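Long-range contacts in diaminopimelate decarboxylase (Aquifex aeolicus, PDB 2P3E), which probably catalyses the pyridoxal-phosphate-dependent decarboxylation of meso-2,6-diaminopimelate to L-lysine, the last step of lysine biosynthesis by the diaminopimelate pathway: residues K221-Y226 with E270-K275; T293-L298 with E367-L372; H305-D310 with V339-V344. One frame throughout, in Å; residues are numbered along the deposited sequence.

Interaction 1. Residues K221-Y226 with E270-K275; sequences KVVSLY and ENVKAK
Tyr226 reaches out from the helical segment 221-226 and lays its ring against Val272, in the loop segment 270-275. Its CG is anti to the backbone N (chi1 165°), on the side of the loop, and the ring extends from there. CB itself meets nothing in the loop; the contact begins at the ring. CG lies 4.2 Å from Val272 CG1. Next in the ring, Tyr226 CD2 is 3.5 Å from Val272 CG1, and CE2 meets both CG1 and CB of that valine. Val272 CB stands over one face of the ring, 4.1 Å from the ring centroid, in a CH-pi contact. Across the ring from CE2, Tyr226 CE1 touches Ala274 CB at 3.9 Å. CZ lies near Val272 CB and Lys273 N. At the tip, the hydroxyl OH accepts a hydrogen bond from Lys273 N at 3.2 Å. The bond is moderately bent, with an N-H...O angle of 155°. It ties a loop amide to the helix side chain and fixes the far end of the ring. Lys273 CB also comes within 3.7 Å of Tyr226 OH, but the rest of that lysine leads away.

One turn back on the helix, Val223 CG1 touches both Asn271 CB and Val272 CG1, at 4.0 Å from each. Val272 CG1 therefore touches both the valine and the tyrosine of the helix. The amide end of Asn271 turns to its own chain, where ND2 bonds to Leu268 O.

Both segments belong to the pyridoxal-binding TIM-barrel domain. Helix 214-231 packs here against the link from helix 258-269 to strand 275-278. Beneath them lie the barrel strands: Leu239 of strand 238-240 touches Tyr226, Val272 and Ala274, and Ile201 of strand 196-202 touches Tyr226.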
loop_
_atom_site.group_PDB
_atom_site.type_symbol
_atom_site.label_atom_id
_atom_site.label_comp_id
_atom_site.label_asym_id
_atom_site.label_seq_id
_atom_site.Cartn_x
_atom_site.Cartn_y
_atom_site.Cartn_z
ATOM N N LYS B 221 -28.481 -11.612 18.752
ATOM C CA LYS B 221 -29.110 -11.868 17.448
ATOM C C LYS B 221 -28.679 -13.204 16.858
ATOM O O LYS B 221 -29.496 -13.935 16.302
ATOM C CB LYS B 221 -28.787 -10.740 16.452
ATOM C CG LYS B 221 -29.184 -9.335 16.885
ATOM C CD LYS B 221 -30.677 -9.133 16.919
ATOM C CE LYS B 221 -31.015 -7.663 17.214
ATOM N NZ LYS B 221 -32.502 -7.498 17.232
ATOM N N VAL B 222 -27.385 -13.508 16.956
ATOM C CA VAL B 222 -26.860 -14.777 16.460
ATOM C C VAL B 222 -27.411 -15.966 17.248
ATOM O O VAL B 222 -27.742 -17.007 16.658
ATOM C CB VAL B 222 -25.311 -14.793 16.435
ATOM C CG1 VAL B 222 -24.788 -16.214 16.230
ATOM C CG2 VAL B 222 -24.804 -13.881 15.309
ATOM N N VAL B 223 -27.517 -15.798 18.571
ATOM C CA VAL B 223 -28.056 -16.847 19.452
ATOM C C VAL B 223 -29.523 -17.118 19.097
ATOM O O VAL B 223 -29.946 -18.275 19.008
ATOM C CB VAL B 223 -27.914 -16.476 20.961
ATOM C CG1 VAL B 223 -28.776 -17.406 21.860
ATOM C CG2 VAL B 223 -26.458 -16.550 21.384
ATOM N N SER B 224 -30.288 -16.050 18.894
ATOM C CA SER B 224 -31.676 -16.179 18.419
ATOM C C SER B 224 -31.777 -16.871 17.058
ATOM O O SER B 224 -32.652 -17.723 16.867
ATOM C CB SER B 224 -32.364 -14.819 18.359
ATOM O OG SER B 224 -32.283 -14.213 19.649
ATOM N N LEU B 225 -30.906 -16.500 16.113
ATOM C CA LEU B 225 -30.873 -17.197 14.823
ATOM C C LEU B 225 -30.539 -18.677 15.015
ATOM O O LEU B 225 -31.145 -19.543 14.381
ATOM C CB LEU B 225 -29.865 -16.566 13.841
ATOM C CG LEU B 225 -29.796 -17.203 12.432
ATOM C CD1 LEU B 225 -31.147 -17.159 11.688
ATOM C CD2 LEU B 225 -28.723 -16.506 11.599
ATOM N N TYR B 226 -29.571 -18.957 15.879
ATOM C CA TYR B 226 -29.182 -20.333 16.190
ATOM C C TYR B 226 -30.390 -21.136 16.693
ATOM O O TYR B 226 -30.640 -22.248 16.227
ATOM C CB TYR B 226 -28.067 -20.322 17.228
ATOM C CG TYR B 226 -27.788 -21.641 17.911
ATOM C CD1 TYR B 226 -26.929 -22.572 17.336
ATOM C CD2 TYR B 226 -28.369 -21.951 19.150
ATOM C CE1 TYR B 226 -26.639 -23.772 17.966
ATOM C CE2 TYR B 226 -28.102 -23.177 19.783
ATOM C CZ TYR B 226 -27.221 -24.063 19.178
ATOM O OH TYR B 226 -26.932 -25.258 19.755
ATOM N N GLU B 270 -24.424 -19.554 27.361
ATOM C CA GLU B 270 -24.963 -20.714 28.066
ATOM C C GLU B 270 -26.192 -21.292 27.345
ATOM O O GLU B 270 -26.514 -22.470 27.526
ATOM C CB GLU B 270 -25.239 -20.391 29.539
ATOM C CG GLU B 270 -25.736 -21.568 30.378
ATOM C CD GLU B 270 -24.931 -22.885 30.211
ATOM O OE1 GLU B 270 -23.678 -22.865 30.238
ATOM O OE2 GLU B 270 -25.574 -23.954 30.070
ATOM N N ASN B 271 -26.833 -20.491 26.492
ATOM C CA ASN B 271 -27.994 -20.937 25.720
ATOM C C ASN B 271 -27.654 -21.901 24.583
ATOM O O ASN B 271 -28.548 -22.498 23.996
ATOM C CB ASN B 271 -28.728 -19.738 25.119
ATOM C CG ASN B 271 -29.386 -18.858 26.175
ATOM O OD1 ASN B 271 -30.289 -19.296 26.890
ATOM N ND2 ASN B 271 -28.948 -17.610 26.259
ATOM N N VAL B 272 -26.372 -22.020 24.246
ATOM C CA VAL B 272 -26.005 -22.757 23.040
ATOM C C VAL B 272 -25.081 -23.951 23.285
ATOM O O VAL B 272 -24.255 -23.941 24.202
ATOM C CB VAL B 272 -25.442 -21.808 21.947
ATOM C CG1 VAL B 272 -26.414 -20.643 21.701
ATOM C CG2 VAL B 272 -24.091 -21.292 22.323
ATOM N N LYS B 273 -25.258 -24.985 22.474
ATOM C CA LYS B 273 -24.424 -26.180 22.531
ATOM C C LYS B 273 -23.256 -26.096 21.542
ATOM O O LYS B 273 -22.298 -26.866 21.644
ATOM C CB LYS B 273 -25.249 -27.436 22.203
ATOM C CG LYS B 273 -26.286 -27.822 23.240
ATOM C CD LYS B 273 -26.810 -29.248 22.963
ATOM C CE LYS B 273 -27.714 -29.277 21.740
ATOM N NZ LYS B 273 -28.222 -30.682 21.494
ATOM N N ALA B 274 -23.363 -25.185 20.576
ATOM C CA ALA B 274 -22.361 -25.026 19.523
ATOM C C ALA B 274 -20.963 -24.695 20.053
ATOM O O ALA B 274 -20.819 -24.096 21.119
ATOM C CB ALA B 274 -22.820 -23.977 18.524
ATOM N N LYS B 275 -19.933 -25.124 19.321
ATOM C CA LYS B 275 -18.561 -24.704 19.617
ATOM C C LYS B 275 -18.382 -23.278 19.114
ATOM O O LYS B 275 -18.775 -22.959 17.982
ATOM C CB LYS B 275 -17.538 -25.634 18.961
ATOM C CG LYS B 275 -16.063 -25.352 19.364
ATOM C CD LYS B 275 -15.203 -26.570 19.138
ATOM C CE LYS B 275 -13.734 -26.288 19.406
ATOM N NZ LYS B 275 -13.424 -26.425 20.871
#

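Interaction 2. Residues T293-L298 with E367-L372; sequences TQVQFL and EYLAVL
Gln294 lays its side-chain amide almost parallel to the Tyr368 ring, with the two planes only 7° apart. The glutamine chain is extended beyond CG. Its CG is anti to the backbone N (chi1 -175°), and the chain crosses the CD1-CE1 side of the Tyr368 ring obliquely. Gln294 CB lies 3.7 Å from Tyr368 CD1. Gln294 NE2 lies 3.7 Å from Tyr368 CE1 and is hydrogen-bonded to Gly366 O. At the oxygen of the amide, Gln296 NE2 donates to Gln294 OE1 at 3.2 Å; it also donates to the backbone O of Gln294, standing well above that carbonyl plane. The glutamine amide is thus held through both its oxygen and its nitrogen.

The backbones run antiparallel. Thr293 and Leu369 form a hydrogen-bonded pair, with Leu369 N to Thr293 O at 2.8 Å. Gln294 and Tyr368 form the next, non-hydrogen-bonded pair. Val295 N then bonds to Glu367 O at 2.9 Å, with a nearly straight N-H...O angle of 171°. On the sheet face of Thr293 and Leu369, Thr293 CG2 meets Leu369 CB, and Val295 CG2 meets Leu369 CG at 4.1 Å.

Leu298 N bonds to Gln133 of the second subunit. Gln296 and Phe297 both face Ile308 of the neighbouring strand, a classic beta bulge. The antiparallel pairing belongs to the mixed sheet of the beta domain, which accompanies the TIM barrel in this class of PLP-dependent decarboxylase.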
loop_
_atom_site.group_PDB
_atom_site.type_symbol
_atom_site.label_atom_id
_atom_site.label_comp_id
_atom_site.label_asym_id
_atom_site.label_seq_id
_atom_site.Cartn_x
_atom_site.Cartn_y
_atom_site.Cartn_z
ATOM N N THR B 293 12.807 3.499 13.405
ATOM C CA THR B 293 13.192 4.324 12.279
ATOM C C THR B 293 14.285 5.305 12.698
ATOM O O THR B 293 14.331 5.716 13.841
ATOM C CB THR B 293 11.949 5.053 11.658
ATOM O OG1 THR B 293 12.352 5.814 10.521
ATOM C CG2 THR B 293 11.244 5.978 12.669
ATOM N N GLN B 294 15.160 5.662 11.761
ATOM C CA GLN B 294 16.251 6.598 12.047
ATOM C C GLN B 294 15.972 7.978 11.449
ATOM O O GLN B 294 15.538 8.111 10.298
ATOM C CB GLN B 294 17.570 6.032 11.513
ATOM C CG GLN B 294 18.803 6.874 11.852
ATOM C CD GLN B 294 20.039 6.363 11.162
ATOM O OE1 GLN B 294 20.058 6.175 9.939
ATOM N NE2 GLN B 294 21.085 6.140 11.938
ATOM N N VAL B 295 16.222 9.006 12.256
ATOM C CA VAL B 295 16.107 10.396 11.837
ATOM C C VAL B 295 17.201 10.727 10.809
ATOM O O VAL B 295 18.390 10.483 11.049
ATOM C CB VAL B 295 16.191 11.376 13.054
ATOM C CG1 VAL B 295 16.129 12.835 12.562
ATOM C CG2 VAL B 295 15.079 11.089 14.082
ATOM N N GLN B 296 16.779 11.249 9.657
ATOM C CA GLN B 296 17.667 11.601 8.558
ATOM C C GLN B 296 17.918 13.101 8.542
ATOM O O GLN B 296 19.071 13.524 8.480
ATOM C CB GLN B 296 17.077 11.146 7.220
ATOM C CG GLN B 296 16.803 9.651 7.130
ATOM C CD GLN B 296 18.015 8.800 7.468
ATOM O OE1 GLN B 296 19.075 8.931 6.849
ATOM N NE2 GLN B 296 17.868 7.924 8.458
ATOM N N PHE B 297 16.848 13.899 8.619
ATOM C CA PHE B 297 16.970 15.363 8.580
ATOM C C PHE B 297 15.993 16.039 9.539
ATOM O O PHE B 297 14.902 15.515 9.800
ATOM C CB PHE B 297 16.707 15.919 7.171
ATOM C CG PHE B 297 17.556 15.305 6.101
ATOM C CD1 PHE B 297 18.879 15.689 5.934
ATOM C CD2 PHE B 297 17.028 14.335 5.262
ATOM C CE1 PHE B 297 19.674 15.096 4.931
ATOM C CE2 PHE B 297 17.808 13.751 4.261
ATOM C CZ PHE B 297 19.135 14.141 4.098
ATOM N N LEU B 298 16.402 17.201 10.053
ATOM C CA LEU B 298 15.484 18.168 10.673
ATOM C C LEU B 298 15.358 19.354 9.736
ATOM O O LEU B 298 16.344 19.778 9.127
ATOM C CB LEU B 298 15.997 18.651 12.036
ATOM C CG LEU B 298 16.351 17.590 13.086
ATOM C CD1 LEU B 298 16.974 18.259 14.313
ATOM C CD2 LEU B 298 15.134 16.743 13.501
ATOM N N GLU B 367 19.668 9.617 15.354
ATOM C CA GLU B 367 18.940 9.009 16.473
ATOM C C GLU B 367 17.794 8.147 15.958
ATOM O O GLU B 367 17.290 8.387 14.868
ATOM C CB GLU B 367 18.342 10.075 17.377
ATOM C CG GLU B 367 19.305 10.682 18.355
ATOM C CD GLU B 367 18.576 11.543 19.358
ATOM O OE1 GLU B 367 17.835 11.007 20.223
ATOM O OE2 GLU B 367 18.743 12.762 19.267
ATOM N N TYR B 368 17.370 7.176 16.768
ATOM C CA TYR B 368 16.259 6.292 16.403
ATOM C C TYR B 368 14.972 6.613 17.167
ATOM O O TYR B 368 15.025 7.019 18.342
ATOM C CB TYR B 368 16.637 4.827 16.655
ATOM C CG TYR B 368 17.924 4.410 15.994
ATOM C CD1 TYR B 368 17.966 4.122 14.627
ATOM C CD2 TYR B 368 19.114 4.311 16.739
ATOM C CE1 TYR B 368 19.176 3.734 14.013
ATOM C CE2 TYR B 368 20.323 3.933 16.134
ATOM C CZ TYR B 368 20.341 3.647 14.785
ATOM O OH TYR B 368 21.513 3.251 14.180
ATOM N N LEU B 369 13.829 6.421 16.494
ATOM C CA LEU B 369 12.508 6.532 17.125
ATOM C C LEU B 369 11.797 5.167 17.077
ATOM O O LEU B 369 12.055 4.366 16.171
ATOM C CB LEU B 369 11.646 7.572 16.386
ATOM C CG LEU B 369 12.206 9.003 16.227
ATOM C CD1 LEU B 369 11.251 9.905 15.432
ATOM C CD2 LEU B 369 12.462 9.570 17.614
ATOM N N ALA B 370 10.942 4.905 18.067
ATOM C CA ALA B 370 10.076 3.735 18.099
ATOM C C ALA B 370 8.621 4.128 17.872
ATOM O O ALA B 370 8.064 4.941 18.616
ATOM C CB ALA B 370 10.226 2.978 19.427
ATOM N N VAL B 371 8.026 3.556 16.827
ATOM C CA VAL B 371 6.611 3.742 16.508
ATOM C C VAL B 371 5.862 2.536 17.084
ATOM O O VAL B 371 6.090 1.391 16.668
ATOM C CB VAL B 371 6.358 3.856 14.962
ATOM C CG1 VAL B 371 4.876 4.123 14.657
ATOM C CG2 VAL B 371 7.255 4.956 14.335
ATOM N N LEU B 372 4.977 2.786 18.053
ATOM C CA LEU B 372 4.346 1.670 18.776
ATOM C C LEU B 372 3.129 1.137 18.029
ATOM O O LEU B 372 2.664 1.772 17.077
ATOM C CB LEU B 372 3.957 2.086 20.205
ATOM C CG LEU B 372 5.068 2.644 21.107
ATOM C CD1 LEU B 372 4.505 2.842 22.519
ATOM C CD2 LEU B 372 6.316 1.748 21.118
#

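Interaction 3. Residues H305-D310 with V339-V344; sequences HFIIVD and VVADIV
Phe306 and Asp342 share a first torsion: CG is anti to the carbonyl carbon in both (chi1 -63° and -75°). The two side chains lie side by side and point the same way. They form a bridge of the parallel strand pair 304-309 and 338-344, in the mixed beta sheet. Asp342 CB is 3.6 Å from Phe306 CD1, and OD2 is 3.5 Å from CE1. The carboxylate stands nearly upright to the ring, with 86° between their planes. Its OD1 accepts from Asp357 N. At the ring edge, Val344 CG1 lies 4.2 Å from Phe306 CD1. The ring also packs on Lys175 of the second subunit. An alanine in place of Phe306 would probably leave Asp342 CB and Val344 CG1 without their ring neighbour and open a gap beside that lysine.

Four backbone bonds join the strands, from Asp342 N to His305 O at one end to Val309 N to Val344 O at the other. The face of Phe306, Asp342 and Val344 also carries Ile308, whose CG1 meets Val344 CG2 at 3.7 Å. On the face of Ile307 and Ile343, Ile307 CD1 rests on Ala341 CB at 3.7 Å. His305 CD2 touches Val339 CG2, while its ND1 bonds to Asp300. Near the N-terminal ends of the two strands, one water accepts from His305 N at 2.9 Å and donates to Val340 O at 2.7 Å.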
loop_
_atom_site.group_PDB
_atom_site.type_symbol
_atom_site.label_atom_id
_atom_site.label_comp_id
_atom_site.label_asym_id
_atom_site.label_seq_id
_atom_site.Cartn_x
_atom_site.Cartn_y
_atom_site.Cartn_z
ATOM N N HIS B 305 8.071 22.372 12.622
ATOM C CA HIS B 305 9.271 21.570 12.750
ATOM C C HIS B 305 8.988 20.210 12.102
ATOM O O HIS B 305 8.023 19.544 12.448
ATOM C CB HIS B 305 9.678 21.421 14.222
ATOM C CG HIS B 305 10.993 20.719 14.431
ATOM N ND1 HIS B 305 12.153 21.092 13.784
ATOM C CD2 HIS B 305 11.335 19.683 15.240
ATOM C CE1 HIS B 305 13.146 20.311 14.173
ATOM N NE2 HIS B 305 12.682 19.457 15.069
ATOM N N PHE B 306 9.830 19.830 11.139
ATOM C CA PHE B 306 9.765 18.513 10.518
ATOM C C PHE B 306 10.940 17.663 10.990
ATOM O O PHE B 306 12.101 18.123 11.013
ATOM C CB PHE B 306 9.754 18.623 8.983
ATOM C CG PHE B 306 8.554 19.347 8.430
ATOM C CD1 PHE B 306 7.403 18.648 8.070
ATOM C CD2 PHE B 306 8.573 20.730 8.251
ATOM C CE1 PHE B 306 6.292 19.316 7.555
ATOM C CE2 PHE B 306 7.464 21.402 7.734
ATOM C CZ PHE B 306 6.325 20.686 7.380
ATOM N N ILE B 307 10.625 16.427 11.372
ATOM C CA ILE B 307 11.611 15.406 11.693
ATOM C C ILE B 307 11.461 14.357 10.584
ATOM O O ILE B 307 10.472 13.619 10.541
ATOM C CB ILE B 307 11.343 14.784 13.081
ATOM C CG1 ILE B 307 11.445 15.865 14.184
ATOM C CG2 ILE B 307 12.280 13.604 13.356
ATOM C CD1 ILE B 307 11.106 15.377 15.587
ATOM N N ILE B 308 12.440 14.322 9.682
ATOM C CA ILE B 308 12.373 13.441 8.506
ATOM C C ILE B 308 13.104 12.146 8.822
ATOM O O ILE B 308 14.284 12.171 9.194
ATOM C CB ILE B 308 12.962 14.134 7.245
ATOM C CG1 ILE B 308 12.210 15.450 6.977
ATOM C CG2 ILE B 308 12.908 13.182 6.014
ATOM C CD1 ILE B 308 12.910 16.425 6.012
ATOM N N VAL B 309 12.393 11.024 8.693
ATOM C CA VAL B 309 12.921 9.706 9.067
ATOM C C VAL B 309 12.992 8.776 7.863
ATOM O O VAL B 309 12.539 9.156 6.772
ATOM C CB VAL B 309 12.092 9.064 10.239
ATOM C CG1 VAL B 309 12.204 9.931 11.504
ATOM C CG2 VAL B 309 10.608 8.852 9.837
ATOM N N ASP B 310 13.539 7.569 8.053
ATOM C CA ASP B 310 13.736 6.661 6.909
ATOM C C ASP B 310 12.576 5.699 6.663
ATOM O O ASP B 310 12.575 4.945 5.690
ATOM C CB ASP B 310 15.107 5.939 6.964
ATOM C CG ASP B 310 15.294 5.045 8.202
ATOM O OD1 ASP B 310 14.375 4.872 9.035
ATOM O OD2 ASP B 310 16.408 4.489 8.331
ATOM N N VAL B 339 9.357 19.161 21.551
ATOM C CA VAL B 339 8.891 20.054 20.500
ATOM C C VAL B 339 7.656 19.462 19.841
ATOM O O VAL B 339 7.434 18.250 19.896
ATOM C CB VAL B 339 9.977 20.332 19.411
ATOM C CG1 VAL B 339 11.074 21.224 19.971
ATOM C CG2 VAL B 339 10.550 19.002 18.826
ATOM N N VAL B 340 6.865 20.324 19.212
ATOM C CA VAL B 340 5.759 19.882 18.387
ATOM C C VAL B 340 6.302 19.771 16.970
ATOM O O VAL B 340 6.853 20.741 16.439
ATOM C CB VAL B 340 4.577 20.863 18.438
ATOM C CG1 VAL B 340 3.466 20.404 17.509
ATOM C CG2 VAL B 340 4.077 20.991 19.854
ATOM N N ALA B 341 6.153 18.585 16.378
ATOM C CA ALA B 341 6.744 18.288 15.077
ATOM C C ALA B 341 5.835 17.430 14.211
ATOM O O ALA B 341 4.976 16.697 14.725
ATOM C CB ALA B 341 8.098 17.585 15.268
ATOM N N ASP B 342 6.016 17.560 12.894
ATOM C CA ASP B 342 5.537 16.567 11.936
ATOM C C ASP B 342 6.649 15.540 11.739
ATOM O O ASP B 342 7.787 15.895 11.406
ATOM C CB ASP B 342 5.219 17.206 10.589
ATOM C CG ASP B 342 3.919 18.002 10.595
ATOM O OD1 ASP B 342 3.264 18.175 11.660
ATOM O OD2 ASP B 342 3.538 18.428 9.491
ATOM N N ILE B 343 6.323 14.267 11.940
ATOM C CA ILE B 343 7.319 13.205 11.782
ATOM C C ILE B 343 6.971 12.562 10.458
ATOM O O ILE B 343 5.922 11.935 10.316
ATOM C CB ILE B 343 7.276 12.200 12.950
ATOM C CG1 ILE B 343 7.580 12.940 14.262
ATOM C CG2 ILE B 343 8.301 11.018 12.716
ATOM C CD1 ILE B 343 7.231 12.149 15.493
ATOM N N VAL B 344 7.832 12.771 9.473
ATOM C CA VAL B 344 7.473 12.463 8.088
ATOM C C VAL B 344 8.521 11.530 7.462
ATOM O O VAL B 344 9.675 11.521 7.876
ATOM C CB VAL B 344 7.342 13.766 7.259
ATOM C CG1 VAL B 344 6.211 14.666 7.829
ATOM C CG2 VAL B 344 8.672 14.525 7.231
HETATM O O HOH W 1 5.756 21.868 14.241
#

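In the fold
Interaction 1 lies in the barrel domain, with its centre about 49 Å and 51 Å from those of interactions 2 and 3, on the opposite side of the chain's centre. It is partly buried and joins a helix to a loop, mostly through side chains. Interactions 2 and 3 belong to one mixed sheet and rest on strand backbone pairing, antiparallel in 2 and parallel in 3. Interaction 3 is the more buried. Strands 289-301 and 304-309 are neighbours, so the two contacts touch: Thr293 OG1 probably bonds to Asp310 OD1, and Gln296 N to Ile308 O. Both also touch the second subunit, whereas no other chain of the assembly reaches interaction 1.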